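Local coordinates for protein nodulation fucosyltransferase NodZ (Bradyrhizobium sp., PDB 2HLH) that is named a nodulation fucosyltransferase and belongs to the NodZ family, glycosyltransferases of the GT-B clan built of two Rossmann-like halves, at residues 59-64 with 146-151; 170-175 with 211-216; 206-211 with 299-304. All coordinates share one frame; numbering follows the deposited sequence.

Contact 1: residues 59-64 with 146-151. With PO4 (phosphate ion), chain C.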
loop_
_atom_site.group_PDB
_atom_site.type_symbol
_atom_site.label_atom_id
_atom_site.label_comp_id
_atom_site.label_asym_id
_atom_site.label_seq_id
_atom_site.Cartn_x
_atom_site.Cartn_y
_atom_site.Cartn_z
ATOM N N GLU A 59 10.532 -8.937 -5.706
ATOM C CA GLU A 59 11.185 -10.151 -6.184
ATOM C C GLU A 59 10.125 -11.214 -6.537
ATOM O O GLU A 59 9.005 -11.142 -6.061
ATOM C CB GLU A 59 12.164 -10.669 -5.139
ATOM C CG GLU A 59 13.323 -9.712 -4.867
ATOM C CD GLU A 59 14.391 -10.257 -3.932
ATOM O OE1 GLU A 59 14.107 -11.287 -3.250
ATOM O OE2 GLU A 59 15.500 -9.630 -3.896
ATOM N N PRO A 60 10.486 -12.204 -7.357
ATOM C CA PRO A 60 9.537 -13.276 -7.673
ATOM C C PRO A 60 9.011 -13.986 -6.458
ATOM O O PRO A 60 9.752 -14.232 -5.505
ATOM C CB PRO A 60 10.387 -14.253 -8.462
ATOM C CG PRO A 60 11.446 -13.395 -9.073
ATOM C CD PRO A 60 11.789 -12.452 -8.005
ATOM N N VAL A 61 7.727 -14.290 -6.478
ATOM C CA VAL A 61 7.104 -15.011 -5.380
ATOM C C VAL A 61 6.110 -16.033 -5.958
ATOM O O VAL A 61 5.291 -15.675 -6.799
ATOM C CB VAL A 61 6.463 -14.035 -4.389
ATOM C CG1 VAL A 61 5.508 -13.056 -5.026
ATOM C CG2 VAL A 61 5.779 -14.772 -3.216
ATOM N N GLU A 62 6.184 -17.274 -5.492
ATOM C CA GLU A 62 5.315 -18.332 -6.010
ATOM C C GLU A 62 4.386 -18.917 -4.953
ATOM O O GLU A 62 3.515 -19.715 -5.291
ATOM C CB GLU A 62 6.154 -19.444 -6.607
ATOM C CG GLU A 62 7.017 -18.984 -7.793
ATOM C CD GLU A 62 8.348 -18.356 -7.358
ATOM O OE1 GLU A 62 8.989 -18.901 -6.442
ATOM O OE2 GLU A 62 8.768 -17.334 -7.965
ATOM N N ASP A 63 4.567 -18.515 -3.704
ATOM C CA ASP A 63 3.696 -18.922 -2.621
ATOM C C ASP A 63 3.697 -17.833 -1.579
ATOM O O ASP A 63 4.766 -17.360 -1.192
ATOM C CB ASP A 63 4.201 -20.230 -2.002
ATOM C CG ASP A 63 3.291 -20.763 -0.878
ATOM O OD1 ASP A 63 3.478 -20.373 0.282
ATOM O OD2 ASP A 63 2.430 -21.643 -1.151
ATOM N N ILE A 64 2.506 -17.481 -1.106
ATOM C CA ILE A 64 2.339 -16.660 0.100
ATOM C C ILE A 64 1.516 -17.445 1.091
ATOM O O ILE A 64 0.316 -17.706 0.868
ATOM C CB ILE A 64 1.693 -15.293 -0.228
ATOM C CG1 ILE A 64 2.633 -14.454 -1.101
ATOM C CG2 ILE A 64 1.319 -14.548 1.055
ATOM C CD1 ILE A 64 1.954 -13.277 -1.763
ATOM N N ARG A 146 5.150 -9.230 5.034
ATOM C CA ARG A 146 6.211 -10.110 5.469
ATOM C C ARG A 146 6.619 -11.137 4.409
ATOM O O ARG A 146 7.674 -11.762 4.560
ATOM C CB ARG A 146 5.799 -10.882 6.731
ATOM C CG ARG A 146 5.731 -9.984 8.011
ATOM C CD ARG A 146 5.336 -10.865 9.187
ATOM N NE ARG A 146 6.405 -11.792 9.443
ATOM C CZ ARG A 146 7.479 -11.505 10.161
ATOM N NH1 ARG A 146 7.597 -10.320 10.732
ATOM N NH2 ARG A 146 8.414 -12.402 10.306
ATOM N N ASN A 147 5.787 -11.374 3.409
ATOM C CA ASN A 147 6.014 -12.475 2.492
ATOM C C ASN A 147 6.126 -12.108 1.031
ATOM O O ASN A 147 6.040 -12.984 0.170
ATOM C CB ASN A 147 4.914 -13.510 2.724
ATOM C CG ASN A 147 5.046 -14.152 4.054
ATOM O OD1 ASN A 147 5.724 -15.160 4.167
ATOM N ND2 ASN A 147 4.504 -13.506 5.108
ATOM N N ILE A 148 6.251 -10.803 0.763
ATOM C CA ILE A 148 6.789 -10.355 -0.523
ATOM C C ILE A 148 8.041 -9.526 -0.165
ATOM O O ILE A 148 8.154 -9.040 0.956
ATOM C CB ILE A 148 5.773 -9.566 -1.374
ATOM C CG1 ILE A 148 5.431 -8.248 -0.726
ATOM C CG2 ILE A 148 4.510 -10.437 -1.678
ATOM C CD1 ILE A 148 4.403 -7.462 -1.494
ATOM N N LYS A 149 9.011 -9.485 -1.063
ATOM C CA LYS A 149 10.310 -8.916 -0.767
ATOM C C LYS A 149 10.625 -7.848 -1.832
ATOM O O LYS A 149 10.599 -8.128 -3.037
ATOM C CB LYS A 149 11.356 -10.015 -0.770
ATOM C CG LYS A 149 12.674 -9.624 -0.300
ATOM C CD LYS A 149 13.570 -10.854 0.079
ATOM C CE LYS A 149 14.851 -10.406 0.774
ATOM N NZ LYS A 149 15.595 -11.572 1.368
ATOM N N LEU A 150 10.923 -6.630 -1.369
ATOM C CA LEU A 150 11.302 -5.554 -2.275
ATOM C C LEU A 150 12.520 -5.976 -3.050
ATOM O O LEU A 150 13.411 -6.668 -2.524
ATOM C CB LEU A 150 11.663 -4.295 -1.470
ATOM C CG LEU A 150 10.449 -3.553 -0.889
ATOM C CD1 LEU A 150 10.911 -2.539 0.140
ATOM C CD2 LEU A 150 9.649 -2.935 -1.992
ATOM N N ARG A 151 12.627 -5.474 -4.270
ATOM C CA ARG A 151 13.856 -5.630 -5.036
ATOM C C ARG A 151 15.036 -5.061 -4.266
ATOM O O ARG A 151 14.936 -4.021 -3.589
ATOM C CB ARG A 151 13.737 -4.947 -6.414
ATOM C CG ARG A 151 12.800 -5.624 -7.356
ATOM C CD ARG A 151 13.425 -6.802 -8.021
ATOM N NE ARG A 151 12.531 -7.503 -8.916
ATOM C CZ ARG A 151 12.803 -8.673 -9.499
ATOM N NH1 ARG A 151 13.966 -9.334 -9.268
ATOM N NH2 ARG A 151 11.929 -9.201 -10.299
HETATM P P PO4 C . 17.073 -8.582 -6.980
HETATM O O1 PO4 C . 18.182 -7.589 -7.175
HETATM O O2 PO4 C . 17.670 -9.883 -6.528
HETATM O O3 PO4 C . 16.105 -8.213 -5.815
HETATM O O4 PO4 C . 16.373 -8.754 -8.273
HETATM O O HOH W 1 8.572 -11.109 -3.289
HETATM O O HOH W 2 6.474 -15.659 0.125
#
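Glu59 turns CG away from its carbonyl carbon (chi1 -64°) and runs on extended, which lays its chain alongside that of Lys149, both pointing the same way; Arg151 starts with a similar first torsion but folds back at chi2 (-81°), bringing one face of its guanidinium against Glu59 CA, 3.9 Å above the plane. The contact lies at the margin of the first of two Rossmann-like halves of a GT-B fold, where the loop leading into edge strand 63-64 meets the link from helix 138-147 to helix 152-166 and the chain runs toward the second half; Leu150 packs on helix 258-274. Its single direct backbone bond runs from Glu59 N to Lys149 O at 2.8 Å, nearly straight at the hydrogen and almost head-on to the carbonyl. Water 1 accepts from Lys149 N and donates to Glu59 O, so both polar backbone atoms of Glu59 engage Lys149, one directly and one through solvent. Water 2 donates to Asp63 O and Asn147 O, joining the other ends of the segments.

Beside the waters, apolar side chains meet. Ile64 CD1 touches Ile148 CG2 at 3.8 Å, and Val61 CG1 is a looser neighbour of Ile148 CG2, at 4.4 Å. Ile64 CG2 also reaches Asn147 CB; the amide ND2 of Asn147 is hydrogen-bonded to Leu143 O of its own helix.

Glu59 OE1 rides along the lysine methylenes, 3.4 Å from Lys149 CD, while OE2 makes a salt bridge with Arg155. Arg151 NE is hydrogen-bonded to Pro55 O, which helps fix the group's rotation. A phosphate ion, probably from the crystallisation liquor, is hydrogen-bonded to Ser152 OG. At the guanidinium edge, Arg151 NH1 donates to phosphate O4 at 2.7 Å, with an N-H...O angle of 146°.

Contact 2: residues 170-175 with 211-216. With PO4 (phosphate ion), chain E.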
loop_
_atom_site.group_PDB
_atom_site.type_symbol
_atom_site.label_atom_id
_atom_site.label_comp_id
_atom_site.label_asym_id
_atom_site.label_seq_id
_atom_site.Cartn_x
_atom_site.Cartn_y
_atom_site.Cartn_z
ATOM N N SER A 170 15.327 7.658 17.958
ATOM C CA SER A 170 13.891 7.466 17.932
ATOM C C SER A 170 13.337 8.460 16.912
ATOM O O SER A 170 13.487 9.684 17.049
ATOM C CB SER A 170 13.269 7.669 19.329
ATOM O OG SER A 170 13.760 6.757 20.315
ATOM N N ILE A 171 12.721 7.933 15.868
ATOM C CA ILE A 171 12.313 8.760 14.745
ATOM C C ILE A 171 10.805 8.969 14.821
ATOM O O ILE A 171 10.000 8.026 15.009
ATOM C CB ILE A 171 12.692 8.074 13.405
ATOM C CG1 ILE A 171 14.193 7.742 13.394
ATOM C CG2 ILE A 171 12.265 8.893 12.203
ATOM C CD1 ILE A 171 15.090 8.903 13.515
ATOM N N ILE A 172 10.431 10.224 14.654
ATOM C CA ILE A 172 9.038 10.624 14.451
ATOM C C ILE A 172 8.865 10.817 12.959
ATOM O O ILE A 172 9.484 11.696 12.344
ATOM C CB ILE A 172 8.726 11.946 15.199
ATOM C CG1 ILE A 172 8.958 11.759 16.694
ATOM C CG2 ILE A 172 7.335 12.457 14.847
ATOM C CD1 ILE A 172 9.071 13.036 17.475
ATOM N N GLY A 173 8.044 9.937 12.377
ATOM C CA GLY A 173 7.662 9.982 10.984
ATOM C C GLY A 173 6.455 10.868 10.790
ATOM O O GLY A 173 5.554 10.879 11.594
ATOM N N VAL A 174 6.452 11.634 9.720
ATOM C CA VAL A 174 5.387 12.575 9.464
ATOM C C VAL A 174 5.057 12.401 7.981
ATOM O O VAL A 174 5.917 12.624 7.121
ATOM C CB VAL A 174 5.871 14.025 9.696
ATOM C CG1 VAL A 174 4.706 15.000 9.517
ATOM C CG2 VAL A 174 6.523 14.131 11.041
ATOM N N HIS A 175 3.822 12.021 7.682
ATOM C CA HIS A 175 3.372 11.992 6.310
ATOM C C HIS A 175 2.402 13.129 6.078
ATOM O O HIS A 175 1.360 13.214 6.723
ATOM C CB HIS A 175 2.671 10.663 6.002
ATOM C CG HIS A 175 2.150 10.562 4.598
ATOM N ND1 HIS A 175 0.864 10.150 4.302
ATOM C CD2 HIS A 175 2.731 10.848 3.414
ATOM C CE1 HIS A 175 0.685 10.168 2.992
ATOM N NE2 HIS A 175 1.806 10.590 2.427
ATOM N N LEU A 211 6.383 13.833 23.757
ATOM C CA LEU A 211 6.339 12.479 24.304
ATOM C C LEU A 211 7.746 12.003 24.659
ATOM O O LEU A 211 8.728 12.576 24.207
ATOM C CB LEU A 211 5.757 11.518 23.272
ATOM C CG LEU A 211 4.341 11.851 22.813
ATOM C CD1 LEU A 211 3.922 10.939 21.702
ATOM C CD2 LEU A 211 3.385 11.719 23.975
ATOM N N SER A 212 7.850 10.928 25.434
ATOM C CA SER A 212 9.158 10.473 25.844
ATOM C C SER A 212 9.618 9.322 24.914
ATOM O O SER A 212 8.812 8.511 24.436
ATOM C CB SER A 212 9.178 10.148 27.348
ATOM O OG SER A 212 9.483 8.792 27.566
ATOM N N TYR A 213 10.911 9.335 24.599
ATOM C CA TYR A 213 11.534 8.367 23.707
ATOM C C TYR A 213 12.805 7.840 24.336
ATOM O O TYR A 213 13.412 8.540 25.136
ATOM C CB TYR A 213 11.865 9.004 22.365
ATOM C CG TYR A 213 10.635 9.474 21.625
ATOM C CD1 TYR A 213 9.928 8.622 20.782
ATOM C CD2 TYR A 213 10.146 10.765 21.818
ATOM C CE1 TYR A 213 8.781 9.055 20.123
ATOM C CE2 TYR A 213 8.993 11.211 21.163
ATOM C CZ TYR A 213 8.311 10.361 20.314
ATOM O OH TYR A 213 7.117 10.781 19.685
ATOM N N PRO A 214 13.199 6.612 24.004
ATOM C CA PRO A 214 14.402 6.026 24.600
ATOM C C PRO A 214 15.709 6.524 23.998
ATOM O O PRO A 214 16.745 6.421 24.637
ATOM C CB PRO A 214 14.217 4.537 24.344
ATOM C CG PRO A 214 13.404 4.480 23.135
ATOM C CD PRO A 214 12.481 5.635 23.185
ATOM N N LYS A 215 15.655 7.069 22.785
ATOM C CA LYS A 215 16.860 7.494 22.071
ATOM C C LYS A 215 16.674 8.905 21.510
ATOM O O LYS A 215 15.544 9.423 21.450
ATOM C CB LYS A 215 17.185 6.492 20.950
ATOM C CG LYS A 215 17.440 5.075 21.429
ATOM C CD LYS A 215 17.625 4.105 20.233
ATOM C CE LYS A 215 16.304 3.746 19.489
ATOM N NZ LYS A 215 15.442 2.714 20.144
ATOM N N PRO A 216 17.774 9.557 21.126
ATOM C CA PRO A 216 17.624 10.917 20.607
ATOM C C PRO A 216 16.709 10.988 19.385
ATOM O O PRO A 216 16.739 10.090 18.521
ATOM C CB PRO A 216 19.058 11.339 20.268
ATOM C CG PRO A 216 19.901 10.432 21.067
ATOM C CD PRO A 216 19.183 9.143 21.189
HETATM P P PO4 E . 3.572 11.342 -0.730
HETATM O O1 PO4 E . 4.928 11.164 -0.038
HETATM O O2 PO4 E . 3.719 10.971 -2.190
HETATM O O3 PO4 E . 2.414 10.597 -0.137
HETATM O O4 PO4 E . 3.149 12.785 -0.574
HETATM O O HOH W 3 12.585 4.449 19.841
#
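Ser170 CB and Ile172 CG1 approach the Tyr213 ring obliquely: Ser170 CB lies near its CG and CD1, and the Ile172 side chain lies roughly perpendicular to that of Tyr213 at the ring's outer end, with Ile172 CG1 3.9 Å from Tyr213 CZ. Arg299 makes a cation-pi contact with this ring, and the hydroxyl is held by Ala208 O and Thr279 OG1. The other flat group, the His175 imidazole, stacks with Phe289 and points its edge at a phosphate ion, NE2 donating to O3 at 2.6 Å; Arg177 also binds that ion.

Segment 211-216 is the turn of a right-handed beta-alpha-beta crossover of the second Rossmann-like half, carrying the chain from helix 194-210 into strand 217-223, the parallel neighbour of strand 170-176. Just ahead of that pairing, Ser170 N donates to Pro216 O at 2.9 Å, approaching from 43° out of the carbonyl plane. Ser170 OG, set beside its own backbone N (chi1 -61°), lies against the Pro214-Lys215 junction. It accepts a bent bond from Lys215 N at 3.1 Å, touches Pro214 CD at 3.3 Å, and lies 2.6 Å from water 3, to which Lys215 NZ donates weakly.

Contact 3: residues 206-211 with 299-304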
loop_
_atom_site.group_PDB
_atom_site.type_symbol
_atom_site.label_atom_id
_atom_site.label_comp_id
_atom_site.label_asym_id
_atom_site.label_seq_id
_atom_site.Cartn_x
_atom_site.Cartn_y
_atom_site.Cartn_z
ATOM N N ARG A 206 4.976 19.108 17.320
ATOM C CA ARG A 206 5.271 19.582 18.678
ATOM C C ARG A 206 4.701 18.576 19.726
ATOM O O ARG A 206 5.362 18.257 20.706
ATOM C CB ARG A 206 4.723 20.994 18.866
ATOM C CG ARG A 206 5.616 22.051 18.191
ATOM C CD ARG A 206 5.174 23.496 18.341
ATOM N NE ARG A 206 5.949 24.282 17.378
ATOM C CZ ARG A 206 5.446 25.099 16.463
ATOM N NH1 ARG A 206 4.129 25.349 16.392
ATOM N NH2 ARG A 206 6.275 25.704 15.622
ATOM N N LYS A 207 3.495 18.072 19.480
ATOM C CA LYS A 207 2.861 17.099 20.374
ATOM C C LYS A 207 3.684 15.798 20.394
ATOM O O LYS A 207 3.979 15.264 21.460
ATOM C CB LYS A 207 1.409 16.805 19.937
ATOM C CG LYS A 207 0.744 15.543 20.600
ATOM C CD LYS A 207 -0.738 15.331 20.139
ATOM C CE LYS A 207 -1.404 14.119 20.895
ATOM N NZ LYS A 207 -0.837 13.782 22.266
ATOM N N ALA A 208 4.052 15.318 19.225
ATOM C CA ALA A 208 4.840 14.074 19.107
ATOM C C ALA A 208 6.203 14.235 19.818
ATOM O O ALA A 208 6.645 13.304 20.492
ATOM C CB ALA A 208 5.043 13.711 17.665
ATOM N N LYS A 209 6.834 15.423 19.702
ATOM C CA LYS A 209 8.152 15.661 20.314
ATOM C C LYS A 209 8.107 15.774 21.826
ATOM O O LYS A 209 9.110 15.504 22.491
ATOM C CB LYS A 209 8.827 16.924 19.736
ATOM C CG LYS A 209 9.396 16.727 18.311
ATOM C CD LYS A 209 10.224 17.941 17.871
ATOM C CE LYS A 209 11.603 17.967 18.610
ATOM N NZ LYS A 209 12.343 19.102 18.105
ATOM N N ALA A 210 6.961 16.159 22.386
ATOM C CA ALA A 210 6.794 16.240 23.853
ATOM C C ALA A 210 6.632 14.884 24.532
ATOM O O ALA A 210 6.722 14.788 25.738
ATOM C CB ALA A 210 5.615 17.136 24.200
ATOM N N LEU A 211 6.383 13.833 23.757
ATOM C CA LEU A 211 6.339 12.479 24.304
ATOM C C LEU A 211 7.746 12.003 24.659
ATOM O O LEU A 211 8.728 12.576 24.207
ATOM C CB LEU A 211 5.757 11.518 23.272
ATOM C CG LEU A 211 4.341 11.851 22.813
ATOM C CD1 LEU A 211 3.922 10.939 21.702
ATOM C CD2 LEU A 211 3.385 11.719 23.975
ATOM N N ARG A 299 3.177 4.174 18.246
ATOM C CA ARG A 299 2.324 5.316 18.503
ATOM C C ARG A 299 1.952 6.012 17.197
ATOM O O ARG A 299 2.799 6.297 16.379
ATOM C CB ARG A 299 3.016 6.283 19.468
ATOM C CG ARG A 299 3.061 5.687 20.893
ATOM C CD ARG A 299 3.464 6.685 22.012
ATOM N NE ARG A 299 4.858 7.031 21.913
ATOM C CZ ARG A 299 5.597 7.550 22.888
ATOM N NH1 ARG A 299 5.078 7.886 24.047
ATOM N NH2 ARG A 299 6.866 7.813 22.639
ATOM N N ILE A 300 0.649 6.234 17.006
ATOM C CA ILE A 300 0.135 6.935 15.855
ATOM C C ILE A 300 -0.574 8.186 16.319
ATOM O O ILE A 300 -1.368 8.119 17.230
ATOM C CB ILE A 300 -0.821 6.014 15.044
ATOM C CG1 ILE A 300 -0.056 4.795 14.503
ATOM C CG2 ILE A 300 -1.414 6.747 13.896
ATOM C CD1 ILE A 300 -0.178 3.513 15.353
ATOM N N ILE A 301 -0.258 9.319 15.704
ATOM C CA ILE A 301 -0.968 10.577 15.944
ATOM C C ILE A 301 -1.714 10.939 14.642
ATOM O O ILE A 301 -1.102 10.997 13.551
ATOM C CB ILE A 301 0.019 11.693 16.364
ATOM C CG1 ILE A 301 0.531 11.396 17.782
ATOM C CG2 ILE A 301 -0.636 13.110 16.315
ATOM C CD1 ILE A 301 1.640 12.300 18.279
ATOM N N GLU A 302 -3.023 11.169 14.790
ATOM C CA GLU A 302 -4.010 11.412 13.697
ATOM C C GLU A 302 -4.735 12.729 14.070
ATOM O O GLU A 302 -4.974 12.998 15.264
ATOM C CB GLU A 302 -4.925 10.193 13.572
ATOM C CG GLU A 302 -4.353 8.863 13.054
ATOM C CD GLU A 302 -5.321 7.685 12.891
ATOM O OE1 GLU A 302 -6.556 7.754 13.163
ATOM O OE2 GLU A 302 -4.859 6.571 12.498
ATOM N N PHE A 303 -5.029 13.588 13.079
ATOM C CA PHE A 303 -6.052 14.611 13.264
ATOM C C PHE A 303 -7.385 13.901 13.075
ATOM O O PHE A 303 -7.477 12.982 12.257
ATOM N N ASP A 304 -8.384 14.267 13.869
ATOM C CA ASP A 304 -9.782 13.900 13.558
ATOM C C ASP A 304 -10.764 14.813 14.246
ATOM O O ASP A 304 -11.969 14.648 14.089
ATOM C CB ASP A 304 -10.075 12.434 13.923
#
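The last turn of helix 194-210 packs over strand 299-303, the backbones closest at Ala208 and Ile301, whose CA atoms are 7.5 Å apart. Near the end of the helix Ala210 N is hydrogen-bonded to Arg206 O and Leu211 N weakly to Ala208 O. On the strand, Arg299 and Ile301 both face the helix.

Running on from CG1 in an extended chain (chi2 173°), the Ile301 side chain brings CD1 to the helix surface. This methyl lies 3.7 Å from Ala208 CB and comes near Ala208 CA as well. The aliphatic part of Lys207 crosses Ile301 obliquely, its CG 4.1 Å from CD1, and Leu211 CD1 is a more distant neighbour of the same Ile301 methyl at 4.3 Å.

Leu211 and Arg299 reach toward each other. The arginine chain bends at chi3 (-71°), and Leu211 CD1 sits 3.9 Å above the centre of one guanidinium face, with Leu211 CB 3.8 Å from Arg299 NH1. Arg299 NH2 is hydrogen-bonded to Ser212 O, which helps hold the group in this orientation. Ile281 on neighbouring strand 279-283 and Met313 on strand 311-315 extend the apolar layer, the helix-on-sheet packing of a Rossmann-like alpha/beta/alpha half of a GT-B protein.

Contact 1 closes along the chain before the other two open and lies at the margin of the first half of the fold. Its centre lies about 30 Å from that of contact 2 and about 33 Å from that of contact 3, nearest atoms about 16 Å away both times. Contacts 2 and 3 alternate along the chain, share Leu211, and have centres about 10 Å apart. Both reach the second sheet, contact 2 through strand 170-176 and contact 3 through strand 299-303, with strand 279-283 between. The end of helix 194-210 and the turn after it span three neighbouring strands, whereas contact 1 joins the edge of the first sheet to the chain leaving helix 138-147, beside helix 258-274.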